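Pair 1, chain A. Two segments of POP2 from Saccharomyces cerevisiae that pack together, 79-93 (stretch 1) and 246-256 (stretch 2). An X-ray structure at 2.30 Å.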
# COMPACT_ATOMS: atom_id res chain seq x y z
N ILE A 79 8.09 -3.12 9.71
CA ILE A 79 8.91 -2.11 10.36
C ILE A 79 8.27 -0.75 10.02
O ILE A 79 8.27 0.18 10.82
CB ILE A 79 10.38 -2.19 9.86
CG1 ILE A 79 11.26 -1.21 10.64
CG2 ILE A 79 10.47 -1.89 8.40
CD1 ILE A 79 11.61 -1.67 12.04
N GLN A 80 7.72 -0.66 8.81
CA GLN A 80 7.07 0.57 8.35
C GLN A 80 5.89 0.25 7.43
O GLN A 80 5.86 -0.79 6.76
CB GLN A 80 8.06 1.46 7.58
CG GLN A 80 8.96 2.30 8.46
CD GLN A 80 9.97 3.12 7.66
OE1 GLN A 80 10.55 4.08 8.17
NE2 GLN A 80 10.18 2.73 6.41
N LEU A 81 4.92 1.16 7.41
CA LEU A 81 3.75 1.01 6.57
C LEU A 81 3.23 2.40 6.22
O LEU A 81 3.06 3.24 7.09
CB LEU A 81 2.69 0.18 7.30
CG LEU A 81 1.38 -0.15 6.57
CD1 LEU A 81 0.72 -1.35 7.24
CD2 LEU A 81 0.44 1.05 6.58
N GLY A 82 2.97 2.63 4.94
CA GLY A 82 2.46 3.91 4.51
C GLY A 82 1.02 3.87 4.02
O GLY A 82 0.58 2.89 3.44
N LEU A 83 0.27 4.94 4.29
CA LEU A 83 -1.12 5.07 3.84
C LEU A 83 -1.26 6.48 3.28
O LEU A 83 -0.81 7.44 3.90
CB LEU A 83 -2.13 4.91 4.98
CG LEU A 83 -2.37 3.53 5.60
CD1 LEU A 83 -3.49 3.66 6.63
CD2 LEU A 83 -2.72 2.50 4.52
N SER A 84 -1.87 6.59 2.11
CA SER A 84 -2.08 7.89 1.51
C SER A 84 -3.55 7.95 1.12
O SER A 84 -4.13 6.95 0.68
CB SER A 84 -1.18 8.05 0.28
OG SER A 84 -1.04 9.42 -0.04
N LEU A 85 -4.15 9.13 1.29
CA LEU A 85 -5.56 9.32 0.96
C LEU A 85 -5.79 10.43 -0.06
O LEU A 85 -5.06 11.43 -0.06
CB LEU A 85 -6.34 9.67 2.23
CG LEU A 85 -6.95 8.55 3.06
CD1 LEU A 85 -5.90 7.52 3.39
CD2 LEU A 85 -7.52 9.17 4.34
N SER A 86 -6.79 10.25 -0.91
CA SER A 86 -7.17 11.24 -1.90
C SER A 86 -8.54 10.85 -2.44
O SER A 86 -9.04 9.76 -2.15
CB SER A 86 -6.18 11.30 -3.06
OG SER A 86 -6.46 10.27 -4.00
N ASP A 87 -9.15 11.73 -3.23
CA ASP A 87 -10.44 11.41 -3.83
C ASP A 87 -10.12 10.70 -5.15
O ASP A 87 -8.95 10.47 -5.46
CB ASP A 87 -11.29 12.68 -4.04
CG ASP A 87 -10.72 13.63 -5.10
OD1 ASP A 87 -11.25 14.77 -5.19
OD2 ASP A 87 -9.78 13.27 -5.84
N ALA A 88 -11.14 10.37 -5.93
CA ALA A 88 -10.94 9.66 -7.19
C ALA A 88 -10.08 10.41 -8.20
O ALA A 88 -9.41 9.79 -9.03
CB ALA A 88 -12.30 9.29 -7.81
N ASN A 89 -10.08 11.73 -8.14
CA ASN A 89 -9.30 12.52 -9.09
C ASN A 89 -7.92 12.90 -8.58
O ASN A 89 -7.25 13.73 -9.19
CB ASN A 89 -10.06 13.77 -9.48
CG ASN A 89 -11.31 13.46 -10.28
OD1 ASN A 89 -12.42 13.81 -9.88
ND2 ASN A 89 -11.13 12.80 -11.42
N GLY A 90 -7.52 12.31 -7.46
CA GLY A 90 -6.20 12.61 -6.91
C GLY A 90 -6.09 13.88 -6.10
O GLY A 90 -4.99 14.28 -5.73
N ASN A 91 -7.22 14.53 -5.82
CA ASN A 91 -7.22 15.74 -5.02
C ASN A 91 -6.97 15.35 -3.58
O ASN A 91 -7.38 14.26 -3.15
CB ASN A 91 -8.57 16.45 -5.10
CG ASN A 91 -8.92 16.87 -6.51
OD1 ASN A 91 -10.09 16.83 -6.90
ND2 ASN A 91 -7.92 17.30 -7.28
N LYS A 92 -6.30 16.23 -2.84
CA LYS A 92 -5.99 16.00 -1.44
C LYS A 92 -6.28 17.27 -0.65
O LYS A 92 -6.40 18.35 -1.22
CB LYS A 92 -4.51 15.62 -1.31
CG LYS A 92 -4.14 14.25 -1.92
CD LYS A 92 -2.61 14.04 -1.91
CE LYS A 92 -2.22 12.56 -1.88
NZ LYS A 92 -2.44 11.91 -0.54
N PRO A 93 -6.45 17.15 0.68
CA PRO A 93 -6.72 18.34 1.49
C PRO A 93 -5.60 19.36 1.37
O PRO A 93 -4.42 18.99 1.40
CB PRO A 93 -6.87 17.77 2.90
CG PRO A 93 -6.12 16.46 2.84
CD PRO A 93 -6.50 15.93 1.50
N THR A 246 10.88 6.77 0.61
CA THR A 246 10.51 6.24 1.92
C THR A 246 9.25 5.40 1.77
O THR A 246 8.56 5.47 0.73
CB THR A 246 10.22 7.36 2.92
OG1 THR A 246 9.15 8.17 2.41
CG2 THR A 246 11.45 8.23 3.14
N THR A 247 8.92 4.63 2.79
CA THR A 247 7.74 3.79 2.75
C THR A 247 6.47 4.64 2.60
O THR A 247 5.56 4.30 1.84
CB THR A 247 7.66 2.90 4.01
OG1 THR A 247 8.90 2.19 4.14
CG2 THR A 247 6.51 1.89 3.91
N GLY A 248 6.41 5.75 3.33
CA GLY A 248 5.26 6.63 3.22
C GLY A 248 5.22 7.22 1.83
O GLY A 248 4.17 7.26 1.20
N GLY A 249 6.38 7.65 1.34
CA GLY A 249 6.47 8.22 0.01
C GLY A 249 6.00 7.27 -1.06
O GLY A 249 5.41 7.69 -2.06
N GLN A 250 6.26 5.98 -0.85
CA GLN A 250 5.84 4.95 -1.80
C GLN A 250 4.32 4.87 -1.90
O GLN A 250 3.78 4.74 -3.00
CB GLN A 250 6.40 3.58 -1.38
CG GLN A 250 7.88 3.37 -1.70
CD GLN A 250 8.14 3.23 -3.19
OE1 GLN A 250 7.71 2.27 -3.83
NE2 GLN A 250 8.83 4.22 -3.77
N SER A 251 3.62 4.93 -0.77
CA SER A 251 2.17 4.85 -0.82
C SER A 251 1.69 6.10 -1.55
O SER A 251 0.77 6.04 -2.36
CB SER A 251 1.55 4.77 0.59
OG SER A 251 1.73 5.98 1.33
N LEU A 252 2.36 7.21 -1.28
CA LEU A 252 2.03 8.47 -1.94
C LEU A 252 2.23 8.40 -3.46
O LEU A 252 1.36 8.82 -4.23
CB LEU A 252 2.88 9.60 -1.34
CG LEU A 252 2.84 10.94 -2.09
CD1 LEU A 252 1.40 11.45 -2.24
CD2 LEU A 252 3.70 11.95 -1.34
N LEU A 253 3.36 7.86 -3.90
CA LEU A 253 3.67 7.76 -5.32
C LEU A 253 2.65 6.87 -6.02
O LEU A 253 2.22 7.15 -7.14
CB LEU A 253 5.08 7.17 -5.52
CG LEU A 253 5.66 7.18 -6.95
CD1 LEU A 253 5.62 8.60 -7.51
CD2 LEU A 253 7.09 6.65 -6.96
N MET A 254 2.29 5.80 -5.34
CA MET A 254 1.33 4.81 -5.81
C MET A 254 -0.01 5.47 -6.11
O MET A 254 -0.55 5.35 -7.21
CB MET A 254 1.15 3.77 -4.71
CG MET A 254 0.63 2.42 -5.13
SD MET A 254 0.48 1.33 -3.70
CE MET A 254 2.19 1.27 -3.18
N LEU A 255 -0.55 6.18 -5.12
CA LEU A 255 -1.84 6.86 -5.27
C LEU A 255 -1.84 7.96 -6.36
O LEU A 255 -2.79 8.10 -7.12
CB LEU A 255 -2.25 7.48 -3.93
CG LEU A 255 -3.64 8.10 -3.85
CD1 LEU A 255 -4.69 7.00 -4.09
CD2 LEU A 255 -3.84 8.77 -2.49
N LEU A 256 -0.76 8.74 -6.40
CA LEU A 256 -0.61 9.81 -7.39
C LEU A 256 -0.64 9.19 -8.78
O LEU A 256 -1.32 9.67 -9.69
CB LEU A 256 0.74 10.51 -7.18
CG LEU A 256 0.86 11.94 -6.68
CD1 LEU A 256 -0.40 12.38 -5.95
CD2 LEU A 256 2.10 12.02 -5.78

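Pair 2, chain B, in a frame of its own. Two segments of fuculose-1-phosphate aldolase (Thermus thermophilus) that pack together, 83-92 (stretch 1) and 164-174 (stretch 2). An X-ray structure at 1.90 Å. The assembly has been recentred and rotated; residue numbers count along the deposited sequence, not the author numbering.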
# COMPACT_ATOMS: atom_id res chain seq x y z
N ALA B 83 16.25 16.92 22.83
CA ALA B 83 15.60 16.12 21.80
C ALA B 83 16.51 15.02 21.30
O ALA B 83 17.71 15.22 21.13
CB ALA B 83 15.20 17.01 20.64
N ARG B 84 15.93 13.83 21.09
CA ARG B 84 16.67 12.68 20.57
C ARG B 84 16.25 12.40 19.12
O ARG B 84 16.90 11.63 18.42
CB ARG B 84 16.42 11.45 21.44
CG ARG B 84 17.07 11.54 22.82
CD ARG B 84 18.58 11.75 22.67
NE ARG B 84 19.28 11.55 23.94
CZ ARG B 84 20.60 11.62 24.08
NH1 ARG B 84 21.36 11.88 23.03
NH2 ARG B 84 21.15 11.42 25.27
N ALA B 85 15.17 13.03 18.69
CA ALA B 85 14.69 12.87 17.32
C ALA B 85 13.75 14.02 17.00
O ALA B 85 13.12 14.58 17.90
CB ALA B 85 13.97 11.53 17.15
N LEU B 86 13.66 14.39 15.73
CA LEU B 86 12.78 15.48 15.32
C LEU B 86 12.07 15.15 14.01
O LEU B 86 12.69 14.65 13.07
CB LEU B 86 13.58 16.77 15.14
CG LEU B 86 12.79 18.06 14.89
CD1 LEU B 86 11.92 18.37 16.11
CD2 LEU B 86 13.75 19.21 14.62
N VAL B 87 10.78 15.44 13.95
CA VAL B 87 10.01 15.21 12.72
C VAL B 87 9.36 16.52 12.33
O VAL B 87 8.68 17.14 13.14
CB VAL B 87 8.88 14.16 12.90
CG1 VAL B 87 7.95 14.19 11.69
CG2 VAL B 87 9.47 12.76 13.05
N HIS B 88 9.59 16.94 11.09
CA HIS B 88 8.97 18.15 10.57
C HIS B 88 8.04 17.65 9.47
O HIS B 88 8.48 16.99 8.52
CB HIS B 88 10.01 19.11 9.99
CG HIS B 88 9.42 20.36 9.42
ND1 HIS B 88 9.85 20.93 8.24
CD2 HIS B 88 8.40 21.14 9.86
CE1 HIS B 88 9.12 22.00 7.97
NE2 HIS B 88 8.24 22.15 8.94
N ALA B 89 6.76 17.96 9.59
CA ALA B 89 5.79 17.52 8.61
C ALA B 89 4.82 18.65 8.30
O ALA B 89 4.94 19.75 8.85
CB ALA B 89 5.03 16.30 9.12
N HIS B 90 3.86 18.38 7.42
CA HIS B 90 2.90 19.39 7.04
C HIS B 90 1.46 18.92 7.18
O HIS B 90 0.73 18.76 6.20
CB HIS B 90 3.17 19.84 5.60
CG HIS B 90 4.51 20.47 5.44
ND1 HIS B 90 5.69 19.75 5.47
CD2 HIS B 90 4.88 21.77 5.33
CE1 HIS B 90 6.71 20.57 5.39
NE2 HIS B 90 6.25 21.81 5.30
N PRO B 91 1.02 18.71 8.43
CA PRO B 91 -0.35 18.26 8.70
C PRO B 91 -1.28 19.36 8.19
O PRO B 91 -1.32 20.47 8.74
CB PRO B 91 -0.36 18.11 10.22
CG PRO B 91 0.63 19.17 10.68
CD PRO B 91 1.74 19.05 9.67
N ARG B 92 -2.03 19.06 7.14
CA ARG B 92 -2.90 20.04 6.49
C ARG B 92 -3.93 20.74 7.36
O ARG B 92 -4.04 21.97 7.33
CB ARG B 92 -3.58 19.40 5.28
CG ARG B 92 -2.59 18.74 4.34
NE ARG B 92 -2.29 17.18 2.48
CZ ARG B 92 -2.55 16.51 1.37
NH1 ARG B 92 -3.75 16.56 0.82
NH2 ARG B 92 -1.61 15.76 0.81
N GLU B 164 13.56 4.46 18.41
CA GLU B 164 12.38 4.62 19.26
C GLU B 164 12.01 6.09 19.42
O GLU B 164 10.83 6.44 19.51
CB GLU B 164 12.63 3.99 20.63
CG GLU B 164 12.98 2.50 20.56
CD GLU B 164 13.07 1.85 21.92
OE1 GLU B 164 13.57 0.71 22.00
OE2 GLU B 164 12.64 2.47 22.92
N ALA B 165 13.03 6.94 19.45
CA ALA B 165 12.80 8.38 19.58
C ALA B 165 12.13 8.86 18.31
O ALA B 165 11.21 9.68 18.35
CB ALA B 165 14.13 9.11 19.79
N LEU B 166 12.59 8.36 17.16
CA LEU B 166 12.01 8.76 15.89
C LEU B 166 10.55 8.30 15.78
O LEU B 166 9.68 9.06 15.33
CB LEU B 166 12.83 8.18 14.73
CG LEU B 166 12.38 8.63 13.34
CD1 LEU B 166 12.44 10.15 13.22
CD2 LEU B 166 13.28 8.00 12.30
N LEU B 167 10.28 7.06 16.18
CA LEU B 167 8.92 6.54 16.13
C LEU B 167 8.03 7.31 17.10
O LEU B 167 6.83 7.50 16.85
CB LEU B 167 8.90 5.05 16.47
CG LEU B 167 9.48 4.16 15.36
CD1 LEU B 167 9.66 2.74 15.88
CD2 LEU B 167 8.55 4.19 14.16
N GLU B 168 8.61 7.75 18.20
CA GLU B 168 7.87 8.53 19.18
C GLU B 168 7.50 9.88 18.58
O GLU B 168 6.36 10.33 18.71
CB GLU B 168 8.73 8.74 20.42
CG GLU B 168 8.09 9.58 21.50
CD GLU B 168 9.07 9.92 22.61
OE1 GLU B 168 8.64 10.46 23.65
OE2 GLU B 168 10.27 9.64 22.44
N ALA B 169 8.46 10.53 17.92
CA ALA B 169 8.24 11.83 17.27
C ALA B 169 7.16 11.70 16.20
O ALA B 169 6.26 12.54 16.09
CB ALA B 169 9.54 12.33 16.65
N TYR B 170 7.27 10.65 15.39
CA TYR B 170 6.32 10.37 14.34
C TYR B 170 4.92 10.24 14.94
O TYR B 170 3.95 10.79 14.40
CB TYR B 170 6.69 9.07 13.61
CG TYR B 170 5.52 8.39 12.95
CD1 TYR B 170 4.84 7.34 13.59
CD2 TYR B 170 5.03 8.83 11.72
CE1 TYR B 170 3.71 6.76 13.02
CE2 TYR B 170 3.88 8.26 11.15
CZ TYR B 170 3.23 7.23 11.81
OH TYR B 170 2.07 6.70 11.28
N GLY B 171 4.82 9.52 16.06
CA GLY B 171 3.55 9.32 16.73
C GLY B 171 2.93 10.62 17.20
O GLY B 171 1.71 10.81 17.13
N LEU B 172 3.77 11.53 17.69
CA LEU B 172 3.26 12.82 18.15
C LEU B 172 2.76 13.62 16.97
O LEU B 172 1.79 14.37 17.09
CB LEU B 172 4.36 13.61 18.86
CG LEU B 172 4.77 13.08 20.24
CD1 LEU B 172 5.95 13.87 20.76
CD2 LEU B 172 3.59 13.17 21.19
N MET B 173 3.43 13.49 15.83
CA MET B 173 3.02 14.22 14.64
C MET B 173 1.65 13.74 14.17
O MET B 173 0.79 14.55 13.82
CB MET B 173 4.05 14.06 13.53
CG MET B 173 3.77 14.90 12.27
SD MET B 173 3.70 16.68 12.60
CE MET B 173 5.42 17.03 12.96
N THR B 174 1.43 12.42 14.18
CA THR B 174 0.14 11.89 13.75
C THR B 174 -0.94 12.27 14.75
O THR B 174 -2.07 12.56 14.36
CB THR B 174 0.15 10.34 13.55
OG1 THR B 174 0.48 9.68 14.77
CG2 THR B 174 1.17 9.96 12.49

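Each pair lays a helix across a strand, the two running in roughly the same direction. The axes cross at -33° in pair 1 and -34° in pair 2, and fourteen central residues superpose with an RMSD of 0.8 Å. The axes come closer in pair 1, 6.3 Å against 7.1 Å, and the strand position nearest the helix is glycine in pair 1 and alanine in pair 2.

In both strands alternate residues face the helix. S84(A) and S86(A) point toward it, as do A85(B), V87(B) and A89(B); G82(A), which matches A85(B), has no side chain, though a beta carbon there would point the same way. The helices answer with T247(A), S251(A) and L255(A), matched by A165(B), A169(B) and M173(B), spaced one helical turn apart.

The backbones of pair 1 come closest, CA to CA, where G82(A) CA lies 4.1 Å from G248(A) CA. A beta carbon on G82(A) would fall 2.7 Å from T247(A) O and 2.9 Å from G248(A) CA, so glycine suits this place. In pair 2 the matching strand residue is alanine, whose methyl lies against the helix: A85(B) CB is 3.4 Å from A165(B) C and 3.6 Å from A165(B) CB. On the helix, G248(A) is matched by L166(B), whose side chain starts sideways but ends nearer the strand, with L166(B) CD1 4.0 Å from V87(B) CG2.

At the centre, the side-chain centres of S84(A) and V87(B) fall within 0.4 Å of each other, though valine is the bulkier. The valine is wholly apolar, and V87(B) CG2 packs 3.6 Å from A169(B) CB. The serine fits a more polar setting: S84(A) OG accepts a hydrogen bond from K92(A) NZ at 2.9 Å, while S84(A) CB lies 3.7 Å from S251(A) OG. S251(A), the counterpart of A169(B), can face the strand because S251(A) OG donates to G248(A) O of its own helix at 2.8 Å, satisfying the hydroxyl without a partner across the interface.

Further along, a long apolar side chain packs against the strand. L255(A) CD2 reaches S86(A) OG at 3.4 Å and L85(A) C at 3.5 Å. In M173(B), flexible and unbranched, M173(B) CE comes to 3.3 Å from V87(B) O and M173(B) CG lies 3.7 Å from A89(B) CB; M173(B) SD also meets P91(B) CD at 4.2 Å.

K92(A) has no counterpart in pair 2. Its amine is held by S84(A) OG and by L85(A) O, the latter 2.7 Å from K92(A) NZ, while K92(A) CE rests 3.8 Å from L252(A) CD1. Thus pair 1 combines small and polar residues with leucine, whereas pair 2 relies on apolar contacts.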